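Local coordinates for centrosomal protein of 104 kDa (Homo sapiens, PDB 5LPH) that is required for ciliogenesis and for structural integrity at the ciliary tip and, through the TOG domain described here, probably binds tubulin, at residues E166-K171 and A204-D209; F225-L230 and E258-D263; R243-M248 and K274-G279. All coordinates share one frame; numbering follows the deposited sequence.

From the N terminus, contact 1 comes first: it closes a 32-residue, largely helical excursion by bringing helix 193-210 back against the last turn of helix 154-169, and it is complete before the others begin. Contacts 2 and 3 then cross. Contact 2 opens on helix 219-229, contact 3 opens on helix 235-252, and only afterwards do the loop at 258-263 and helix 271-283 close them in the same order. The crossed pair sits together, with Leu230 packed on Ile245 and Pro261 on Phe277. Leu207 also packs on Met248, joining contacts 1 and 3. Thus helix 154-169 is tied to 193-210, helix 219-229 to the 258-263 loop, and helix 235-252 to 271-283.

Contact 1 (E166-K171 and A204-D209); sequences EMALFK and ARLLKD
Apolar packing between two helices of the HEAT-repeat array joins Ala168 and Leu169, in the last turn of helix 154-169 in the first HEAT repeat, to Leu206 of helix 193-210, with Asp209 at the exposed margin. Ala168 lies in the fork of Leu206: its CB is 3.8 Å from Leu206 CD1 and equally far from Leu206 CD2. Chi1 of Leu206 (-79°) puts CG beside the backbone N, and from there the two methyls reach Ala168. Leu169 meets the same residue from further out, its CD1 standing 4.1 Å from Leu206 CD2 while the two side chains run alongside each other, head to tail. The same Leu169 methyl borders Asp209, whose side chain it meets at about a right angle, CD1 lying 4.1 Å from Asp209 OD2.

Ile179 and Leu183 of helix 178-183 touch Ala168 and Leu206 respectively, and Phe217 also packs on Leu206. Arg205 NE is hydrogen-bonded to Gln165 OE1, a polar link between the same two helices.

The seam therefore grades from buried methyl groups at Ala168 and Leu206 to an exposed margin where a leucine methyl lies beside a carboxylate; between these segments, dispersion and burial supply the attraction, without directional bonds.

Contact 2 (F225-L230 and E258-D263); sequences FSVSAL and EYLPPD
Tyr259 OH is hydrogen-bonded to Asp220 OD1, near the start of helix 219-229, while the backbone O of the same tyrosine lies against Val227 on that helix. One residue of the loop after helix 235-252 thus meets a single helix in two ways, with its polar end fixed beyond the segment that its main chain borders.

The Tyr259 side chain sets out toward 225-230, but the ring then leads away from that segment and packs on Ile219 and Met223, earlier on the helix. What remains to face Val227 is main chain and the following leucine. Val227 CG2 is the group that does the touching: it stands 3.7 Å from Tyr259 O and 4.1 Å from Leu260 CD2. The valine torsion (chi1 171°) sets CG1 anti to the backbone N and leaves CG2 beside that N, where it can serve both neighbours. Leu260 lies slantwise to the valine, with CD2 its near branch. Its side chain does not start out directly at the helix, and the CD2 end makes the approach.

Beyond the valine, the loop is held against the last helix, 271-283: Leu260 packs on Phe280 and Pro261 on Tyr273, which Leu230 also touches. Further on, Asp263 OD1 forms a salt bridge with Arg268 NH2, within the connection leading to that helix.

The arrangement illustrates how an irregular connection can be fastened to a repeat array. The two segments bury 119 Å² in all, and their closest contacts, Val227 CG2 with Tyr259 O and with Leu260 CD2, offer little directionality; the tyrosine hydroxyl, bonded to Asp220, supplies the directional element beside them.

Contact 3 (R243-M248 and K274-G279); sequences RIILDM and KTIFEG
Two kinds of packing, methyl against methyl and methyl against main chain, join helix 235-252 of the second HEAT repeat to helix 271-283. The two short segments run nearly parallel, their axes at 20° and 10.0 Å apart at closest approach, and Leu246 and Ile276 have the nearest CA atoms, 6.8 Å apart.

The first kind pairs Ile245 with Ile276. Both branches of each isoleucine take part: Ile245 CG2 lies 4.0 Å from Ile276 CG2, and Ile245 CD1 lies 4.1 Å from Ile276 CD1. A shared torsion, with CG2 anti to the backbone N and CG1 beside it (chi1 -69° in each), turns both isoleucines the same way; with the segments nearly parallel, like branches meet although the side chains cross at a slant.

In the second kind, Leu246 presses one methyl onto the backbone of the other helix. Its CD2 lies 3.6 Å from Ile276 O and 3.8 Å from Gly279 CA, about one turn further along. Carbonyl oxygen and glycine alpha carbon together receive the methyl, with no side chain at Gly279 to stand between.

Phe280 extends the apolar surface by packing on both Ile245 and Leu246, and Met223 and Ser226 of helix 219-229 touch Ile245 as well. Two polar ends are paired within their own helices: Asp247 OD1 forms a salt bridge with Arg250 NH1, and Thr275 OG1 is hydrogen-bonded to Ile271 O.

Between these segments the contact is one of shape, built from paired isoleucine branches and a leucine seated at a glycine, which probably helps set how helix 271-283 lies on helix 235-252.

Contact 1 (E166-K171 and A204-D209)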
loop_
_atom_site.group_PDB
_atom_site.type_symbol
_atom_site.label_atom_id
_atom_site.label_comp_id
_atom_site.label_asym_id
_atom_site.label_seq_id
_atom_site.Cartn_x
_atom_site.Cartn_y
_atom_site.Cartn_z
ATOM N N GLU A 166 8.637 0.665 -3.126
ATOM C CA GLU A 166 9.556 -0.458 -3.342
ATOM C C GLU A 166 8.838 -1.700 -3.899
ATOM O O GLU A 166 9.325 -2.320 -4.847
ATOM C CB GLU A 166 10.262 -0.806 -2.026
ATOM C CG GLU A 166 11.606 -1.493 -2.174
ATOM C CD GLU A 166 12.278 -1.761 -0.835
ATOM O OE1 GLU A 166 12.117 -0.946 0.110
ATOM O OE2 GLU A 166 12.974 -2.797 -0.730
HETATM N N MSE A 167 7.688 -2.051 -3.321
HETATM C CA MSE A 167 6.907 -3.212 -3.780
HETATM C C MSE A 167 6.283 -2.960 -5.128
HETATM O O MSE A 167 6.292 -3.847 -5.978
HETATM C CB MSE A 167 5.761 -3.625 -2.847
HETATM C CG MSE A 167 6.074 -4.366 -1.561
HETATM SE SE MSE A 167 4.360 -5.215 -1.023
HETATM C CE MSE A 167 3.258 -3.619 -0.653
ATOM N N ALA A 168 5.749 -1.757 -5.346
ATOM C CA ALA A 168 5.148 -1.392 -6.635
ATOM C C ALA A 168 6.088 -1.563 -7.838
ATOM O O ALA A 168 5.616 -1.786 -8.961
ATOM C CB ALA A 168 4.614 0.032 -6.589
ATOM N N LEU A 169 7.399 -1.451 -7.597
ATOM C CA LEU A 169 8.419 -1.588 -8.641
ATOM C C LEU A 169 9.141 -2.956 -8.692
ATOM O O LEU A 169 9.897 -3.196 -9.635
ATOM C CB LEU A 169 9.428 -0.427 -8.529
ATOM C CG LEU A 169 8.855 0.943 -8.962
ATOM C CD1 LEU A 169 9.432 2.180 -8.265
ATOM C CD2 LEU A 169 8.986 1.056 -10.474
ATOM N N PHE A 170 8.912 -3.845 -7.721
ATOM C CA PHE A 170 9.346 -5.250 -7.850
ATOM C C PHE A 170 8.672 -5.862 -9.079
ATOM O O PHE A 170 7.459 -5.731 -9.262
ATOM C CB PHE A 170 8.961 -6.118 -6.625
ATOM C CG PHE A 170 9.718 -5.802 -5.325
ATOM C CD1 PHE A 170 10.996 -5.193 -5.270
ATOM C CD2 PHE A 170 9.124 -6.156 -4.113
ATOM C CE1 PHE A 170 11.612 -4.940 -4.037
ATOM C CE2 PHE A 170 9.732 -5.900 -2.892
ATOM C CZ PHE A 170 10.978 -5.297 -2.853
ATOM N N LYS A 171 9.465 -6.552 -9.895
ATOM C CA LYS A 171 9.041 -7.034 -11.221
ATOM C C LYS A 171 7.719 -7.821 -11.183
ATOM O O LYS A 171 6.773 -7.517 -11.931
ATOM C CB LYS A 171 10.178 -7.880 -11.839
ATOM C CG LYS A 171 11.461 -7.093 -12.104
ATOM C CD LYS A 171 12.498 -7.918 -12.847
ATOM C CE LYS A 171 13.742 -7.091 -13.143
ATOM N NZ LYS A 171 14.768 -7.873 -13.887
ATOM N N ALA A 204 1.569 10.636 -7.342
ATOM C CA ALA A 204 2.445 11.450 -8.189
ATOM C C ALA A 204 3.794 10.783 -8.469
ATOM O O ALA A 204 4.246 10.772 -9.616
ATOM C CB ALA A 204 2.647 12.839 -7.596
ATOM N N ARG A 205 4.427 10.218 -7.442
ATOM C CA ARG A 205 5.756 9.601 -7.613
ATOM C C ARG A 205 5.712 8.324 -8.454
ATOM O O ARG A 205 6.574 8.128 -9.305
ATOM C CB ARG A 205 6.448 9.335 -6.264
ATOM C CG ARG A 205 6.952 10.595 -5.563
ATOM C CD ARG A 205 7.900 10.284 -4.404
ATOM N NE ARG A 205 7.291 9.444 -3.367
ATOM C CZ ARG A 205 6.453 9.864 -2.411
ATOM N NH1 ARG A 205 6.078 11.144 -2.311
ATOM N NH2 ARG A 205 5.976 8.984 -1.533
ATOM N N LEU A 206 4.713 7.472 -8.222
ATOM C CA LEU A 206 4.585 6.211 -8.971
ATOM C C LEU A 206 4.024 6.385 -10.384
ATOM O O LEU A 206 4.388 5.627 -11.282
ATOM C CB LEU A 206 3.757 5.179 -8.203
ATOM C CG LEU A 206 4.522 4.464 -7.092
ATOM C CD1 LEU A 206 3.551 3.710 -6.201
ATOM C CD2 LEU A 206 5.583 3.524 -7.653
ATOM N N LEU A 207 3.155 7.376 -10.572
ATOM C CA LEU A 207 2.698 7.781 -11.907
ATOM C C LEU A 207 3.879 8.168 -12.806
ATOM O O LEU A 207 3.948 7.735 -13.947
ATOM C CB LEU A 207 1.701 8.942 -11.791
ATOM C CG LEU A 207 1.053 9.554 -13.032
ATOM C CD1 LEU A 207 0.345 8.491 -13.858
ATOM C CD2 LEU A 207 0.076 10.639 -12.584
ATOM N N LYS A 208 4.806 8.966 -12.278
ATOM C CA LYS A 208 6.034 9.340 -13.000
ATOM C C LYS A 208 6.964 8.149 -13.264
ATOM O O LYS A 208 7.568 8.069 -14.329
ATOM C CB LYS A 208 6.783 10.484 -12.289
ATOM C CG LYS A 208 5.965 11.768 -12.275
ATOM C CD LYS A 208 6.508 12.804 -11.305
ATOM C CE LYS A 208 5.575 14.004 -11.209
ATOM N NZ LYS A 208 6.318 15.274 -10.976
ATOM N N ASP A 209 7.064 7.223 -12.311
ATOM C CA ASP A 209 7.928 6.040 -12.457
ATOM C C ASP A 209 7.336 4.958 -13.373
ATOM O O ASP A 209 8.069 4.343 -14.139
ATOM C CB ASP A 209 8.255 5.418 -11.084
ATOM C CG ASP A 209 9.002 6.372 -10.147
ATOM O OD1 ASP A 209 9.678 7.314 -10.617
ATOM O OD2 ASP A 209 8.897 6.176 -8.916
#

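Contact 2 (F225-L230 and E258-D263)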
loop_
_atom_site.group_PDB
_atom_site.type_symbol
_atom_site.label_atom_id
_atom_site.label_comp_id
_atom_site.label_asym_id
_atom_site.label_seq_id
_atom_site.Cartn_x
_atom_site.Cartn_y
_atom_site.Cartn_z
ATOM N N PHE A 225 -9.874 10.481 -10.055
ATOM C CA PHE A 225 -9.354 10.733 -8.692
ATOM C C PHE A 225 -9.037 12.208 -8.431
ATOM O O PHE A 225 -9.460 12.779 -7.418
ATOM C CB PHE A 225 -8.092 9.874 -8.437
ATOM C CG PHE A 225 -7.407 10.152 -7.119
ATOM C CD1 PHE A 225 -7.906 9.617 -5.940
ATOM C CD2 PHE A 225 -6.255 10.944 -7.055
ATOM C CE1 PHE A 225 -7.281 9.873 -4.724
ATOM C CE2 PHE A 225 -5.629 11.201 -5.843
ATOM C CZ PHE A 225 -6.141 10.663 -4.676
ATOM N N SER A 226 -8.289 12.815 -9.350
ATOM C CA SER A 226 -7.830 14.197 -9.170
ATOM C C SER A 226 -8.975 15.210 -9.129
ATOM O O SER A 226 -8.997 16.091 -8.261
ATOM C CB SER A 226 -6.855 14.571 -10.282
ATOM O OG SER A 226 -5.703 13.747 -10.238
ATOM N N VAL A 227 -9.923 15.072 -10.060
ATOM C CA VAL A 227 -11.100 15.958 -10.123
ATOM C C VAL A 227 -11.966 15.810 -8.861
ATOM O O VAL A 227 -12.483 16.797 -8.347
ATOM C CB VAL A 227 -11.932 15.733 -11.424
ATOM C CG1 VAL A 227 -13.265 16.482 -11.387
ATOM C CG2 VAL A 227 -11.135 16.160 -12.655
ATOM N N SER A 228 -12.119 14.583 -8.369
ATOM C CA SER A 228 -12.826 14.334 -7.106
ATOM C C SER A 228 -12.143 15.008 -5.901
ATOM O O SER A 228 -12.814 15.528 -5.010
ATOM C CB SER A 228 -12.945 12.831 -6.854
ATOM O OG SER A 228 -13.740 12.580 -5.705
ATOM N N ALA A 229 -10.809 15.003 -5.896
ATOM C CA ALA A 229 -10.014 15.641 -4.836
ATOM C C ALA A 229 -10.154 17.171 -4.777
ATOM O O ALA A 229 -9.928 17.768 -3.713
ATOM C CB ALA A 229 -8.552 15.259 -4.982
ATOM N N LEU A 230 -10.533 17.804 -5.895
ATOM C CA LEU A 230 -10.803 19.255 -5.909
ATOM C C LEU A 230 -11.949 19.702 -4.990
ATOM O O LEU A 230 -12.054 20.882 -4.687
ATOM C CB LEU A 230 -11.058 19.760 -7.340
ATOM C CG LEU A 230 -9.880 19.707 -8.318
ATOM C CD1 LEU A 230 -10.356 19.961 -9.742
ATOM C CD2 LEU A 230 -8.806 20.713 -7.934
ATOM N N GLU A 258 -12.100 16.170 -21.571
ATOM C CA GLU A 258 -13.427 15.579 -21.334
ATOM C C GLU A 258 -13.738 15.351 -19.838
ATOM O O GLU A 258 -14.904 15.406 -19.437
ATOM C CB GLU A 258 -13.584 14.272 -22.132
ATOM C CG GLU A 258 -12.719 13.111 -21.651
ATOM C CD GLU A 258 -12.553 12.014 -22.693
ATOM O OE1 GLU A 258 -12.123 12.308 -23.821
ATOM O OE2 GLU A 258 -12.842 10.842 -22.385
ATOM N N TYR A 259 -12.697 15.137 -19.024
ATOM C CA TYR A 259 -12.845 14.913 -17.571
ATOM C C TYR A 259 -13.126 16.163 -16.743
ATOM O O TYR A 259 -13.491 16.053 -15.562
ATOM C CB TYR A 259 -11.602 14.214 -17.009
ATOM C CG TYR A 259 -11.422 12.850 -17.581
ATOM C CD1 TYR A 259 -12.060 11.763 -17.007
ATOM C CD2 TYR A 259 -10.643 12.640 -18.720
ATOM C CE1 TYR A 259 -11.919 10.504 -17.543
ATOM C CE2 TYR A 259 -10.493 11.379 -19.268
ATOM C CZ TYR A 259 -11.135 10.316 -18.672
ATOM O OH TYR A 259 -11.019 9.066 -19.201
ATOM N N LEU A 260 -12.937 17.336 -17.347
ATOM C CA LEU A 260 -13.131 18.612 -16.664
ATOM C C LEU A 260 -14.383 19.312 -17.185
ATOM O O LEU A 260 -14.930 18.918 -18.215
ATOM C CB LEU A 260 -11.914 19.507 -16.906
ATOM C CG LEU A 260 -10.610 19.053 -16.241
ATOM C CD1 LEU A 260 -9.400 19.452 -17.071
ATOM C CD2 LEU A 260 -10.513 19.605 -14.826
ATOM N N PRO A 261 -14.845 20.356 -16.479
ATOM C CA PRO A 261 -15.880 21.238 -17.034
ATOM C C PRO A 261 -15.379 22.057 -18.247
ATOM O O PRO A 261 -14.186 22.012 -18.566
ATOM C CB PRO A 261 -16.231 22.152 -15.853
ATOM C CG PRO A 261 -15.781 21.428 -14.634
ATOM C CD PRO A 261 -14.578 20.648 -15.057
ATOM N N PRO A 262 -16.280 22.803 -18.920
ATOM C CA PRO A 262 -15.864 23.557 -20.104
ATOM C C PRO A 262 -15.133 24.859 -19.751
ATOM O O PRO A 262 -15.421 25.479 -18.715
ATOM C CB PRO A 262 -17.186 23.844 -20.812
ATOM C CG PRO A 262 -18.192 23.916 -19.714
ATOM C CD PRO A 262 -17.697 23.052 -18.586
ATOM N N ASP A 263 -14.196 25.256 -20.613
ATOM C CA ASP A 263 -13.368 26.450 -20.396
ATOM C C ASP A 263 -14.148 27.731 -20.732
ATOM O O ASP A 263 -14.229 28.146 -21.893
ATOM C CB ASP A 263 -12.071 26.362 -21.226
ATOM C CG ASP A 263 -10.970 27.307 -20.731
ATOM O OD1 ASP A 263 -11.256 28.272 -19.986
ATOM O OD2 ASP A 263 -9.797 27.075 -21.097
#

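Contact 3 (R243-M248 and K274-G279)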
loop_
_atom_site.group_PDB
_atom_site.type_symbol
_atom_site.label_atom_id
_atom_site.label_comp_id
_atom_site.label_asym_id
_atom_site.label_seq_id
_atom_site.Cartn_x
_atom_site.Cartn_y
_atom_site.Cartn_z
ATOM N N ARG A 243 -2.053 20.622 -9.140
ATOM C CA ARG A 243 -0.702 20.281 -9.623
ATOM C C ARG A 243 -0.633 18.990 -10.457
ATOM O O ARG A 243 0.108 18.935 -11.438
ATOM C CB ARG A 243 0.292 20.201 -8.455
ATOM C CG ARG A 243 0.635 21.551 -7.825
ATOM C CD ARG A 243 1.368 21.403 -6.499
ATOM N NE ARG A 243 2.704 20.814 -6.668
ATOM C CZ ARG A 243 3.173 19.783 -5.960
ATOM N NH1 ARG A 243 2.434 19.214 -5.012
ATOM N NH2 ARG A 243 4.398 19.320 -6.195
ATOM N N ILE A 244 -1.402 17.969 -10.074
ATOM C CA ILE A 244 -1.459 16.702 -10.833
ATOM C C ILE A 244 -2.197 16.870 -12.162
ATOM O O ILE A 244 -1.763 16.334 -13.186
ATOM C CB ILE A 244 -2.101 15.552 -10.024
ATOM C CG1 ILE A 244 -1.236 15.237 -8.800
ATOM C CG2 ILE A 244 -2.259 14.296 -10.887
ATOM C CD1 ILE A 244 -1.800 14.177 -7.879
ATOM N N ILE A 245 -3.301 17.614 -12.144
ATOM C CA ILE A 245 -4.060 17.902 -13.370
ATOM C C ILE A 245 -3.186 18.646 -14.394
ATOM O O ILE A 245 -3.208 18.300 -15.581
ATOM C CB ILE A 245 -5.364 18.689 -13.066
ATOM C CG1 ILE A 245 -6.355 17.786 -12.321
ATOM C CG2 ILE A 245 -6.017 19.203 -14.347
ATOM C CD1 ILE A 245 -7.404 18.538 -11.535
ATOM N N LEU A 246 -2.417 19.639 -13.934
ATOM C CA LEU A 246 -1.497 20.382 -14.808
ATOM C C LEU A 246 -0.391 19.480 -15.380
ATOM O O LEU A 246 -0.048 19.603 -16.555
ATOM C CB LEU A 246 -0.881 21.589 -14.084
ATOM C CG LEU A 246 -1.815 22.715 -13.622
ATOM C CD1 LEU A 246 -1.043 23.752 -12.818
ATOM C CD2 LEU A 246 -2.523 23.387 -14.789
ATOM N N ASP A 247 0.154 18.581 -14.557
ATOM C CA ASP A 247 1.144 17.586 -15.020
ATOM C C ASP A 247 0.577 16.637 -16.079
ATOM O O ASP A 247 1.283 16.271 -17.020
ATOM C CB ASP A 247 1.714 16.762 -13.850
ATOM C CG ASP A 247 2.742 17.531 -13.013
ATOM O OD1 ASP A 247 3.181 18.631 -13.414
ATOM O OD2 ASP A 247 3.130 17.017 -11.942
HETATM N N MSE A 248 -0.687 16.251 -15.927
HETATM C CA MSE A 248 -1.355 15.374 -16.902
HETATM C C MSE A 248 -1.631 16.084 -18.204
HETATM O O MSE A 248 -1.667 15.443 -19.258
HETATM C CB MSE A 248 -2.661 14.818 -16.338
HETATM C CG MSE A 248 -2.402 13.836 -15.195
HETATM SE SE MSE A 248 -1.742 12.099 -15.869
HETATM C CE MSE A 248 -3.459 11.421 -16.549
ATOM N N LYS A 274 -10.098 28.328 -12.211
ATOM C CA LYS A 274 -9.362 29.459 -12.793
ATOM C C LYS A 274 -7.880 29.101 -12.928
ATOM O O LYS A 274 -7.323 29.174 -14.025
ATOM C CB LYS A 274 -9.540 30.749 -11.969
ATOM C CG LYS A 274 -8.521 31.846 -12.281
ATOM C CD LYS A 274 -8.900 33.194 -11.689
ATOM C CE LYS A 274 -7.819 34.228 -11.973
ATOM N NZ LYS A 274 -7.958 35.450 -11.133
ATOM N N THR A 275 -7.270 28.698 -11.812
ATOM C CA THR A 275 -5.851 28.303 -11.773
ATOM C C THR A 275 -5.515 27.205 -12.792
ATOM O O THR A 275 -4.468 27.253 -13.444
ATOM C CB THR A 275 -5.438 27.806 -10.370
ATOM O OG1 THR A 275 -5.972 28.675 -9.363
ATOM C CG2 THR A 275 -3.911 27.741 -10.231
ATOM N N ILE A 276 -6.411 26.225 -12.915
ATOM C CA ILE A 276 -6.237 25.110 -13.852
ATOM C C ILE A 276 -6.257 25.594 -15.304
ATOM O O ILE A 276 -5.337 25.292 -16.068
ATOM C CB ILE A 276 -7.315 24.010 -13.635
ATOM C CG1 ILE A 276 -7.074 23.299 -12.298
ATOM C CG2 ILE A 276 -7.302 22.985 -14.769
ATOM C CD1 ILE A 276 -8.277 22.559 -11.751
ATOM N N PHE A 277 -7.296 26.345 -15.670
ATOM C CA PHE A 277 -7.496 26.741 -17.072
ATOM C C PHE A 277 -6.489 27.780 -17.574
ATOM O O PHE A 277 -6.048 27.690 -18.723
ATOM C CB PHE A 277 -8.944 27.199 -17.326
ATOM C CG PHE A 277 -9.954 26.078 -17.276
ATOM C CD1 PHE A 277 -9.823 24.963 -18.106
ATOM C CD2 PHE A 277 -11.047 26.138 -16.413
ATOM C CE1 PHE A 277 -10.747 23.932 -18.062
ATOM C CE2 PHE A 277 -11.974 25.110 -16.367
ATOM C CZ PHE A 277 -11.825 24.008 -17.191
ATOM N N GLU A 278 -6.117 28.751 -16.737
ATOM C CA GLU A 278 -5.010 29.659 -17.090
ATOM C C GLU A 278 -3.653 28.962 -16.933
ATOM O O GLU A 278 -2.670 29.378 -17.542
ATOM C CB GLU A 278 -5.080 31.000 -16.338
ATOM C CG GLU A 278 -4.713 30.988 -14.859
ATOM C CD GLU A 278 -4.899 32.345 -14.187
ATOM O OE1 GLU A 278 -4.257 32.614 -13.143
ATOM O OE2 GLU A 278 -5.696 33.152 -14.700
ATOM N N GLY A 279 -3.612 27.902 -16.124
ATOM C CA GLY A 279 -2.507 26.946 -16.143
ATOM C C GLY A 279 -2.354 26.256 -17.491
ATOM O O GLY A 279 -1.249 26.170 -18.017
#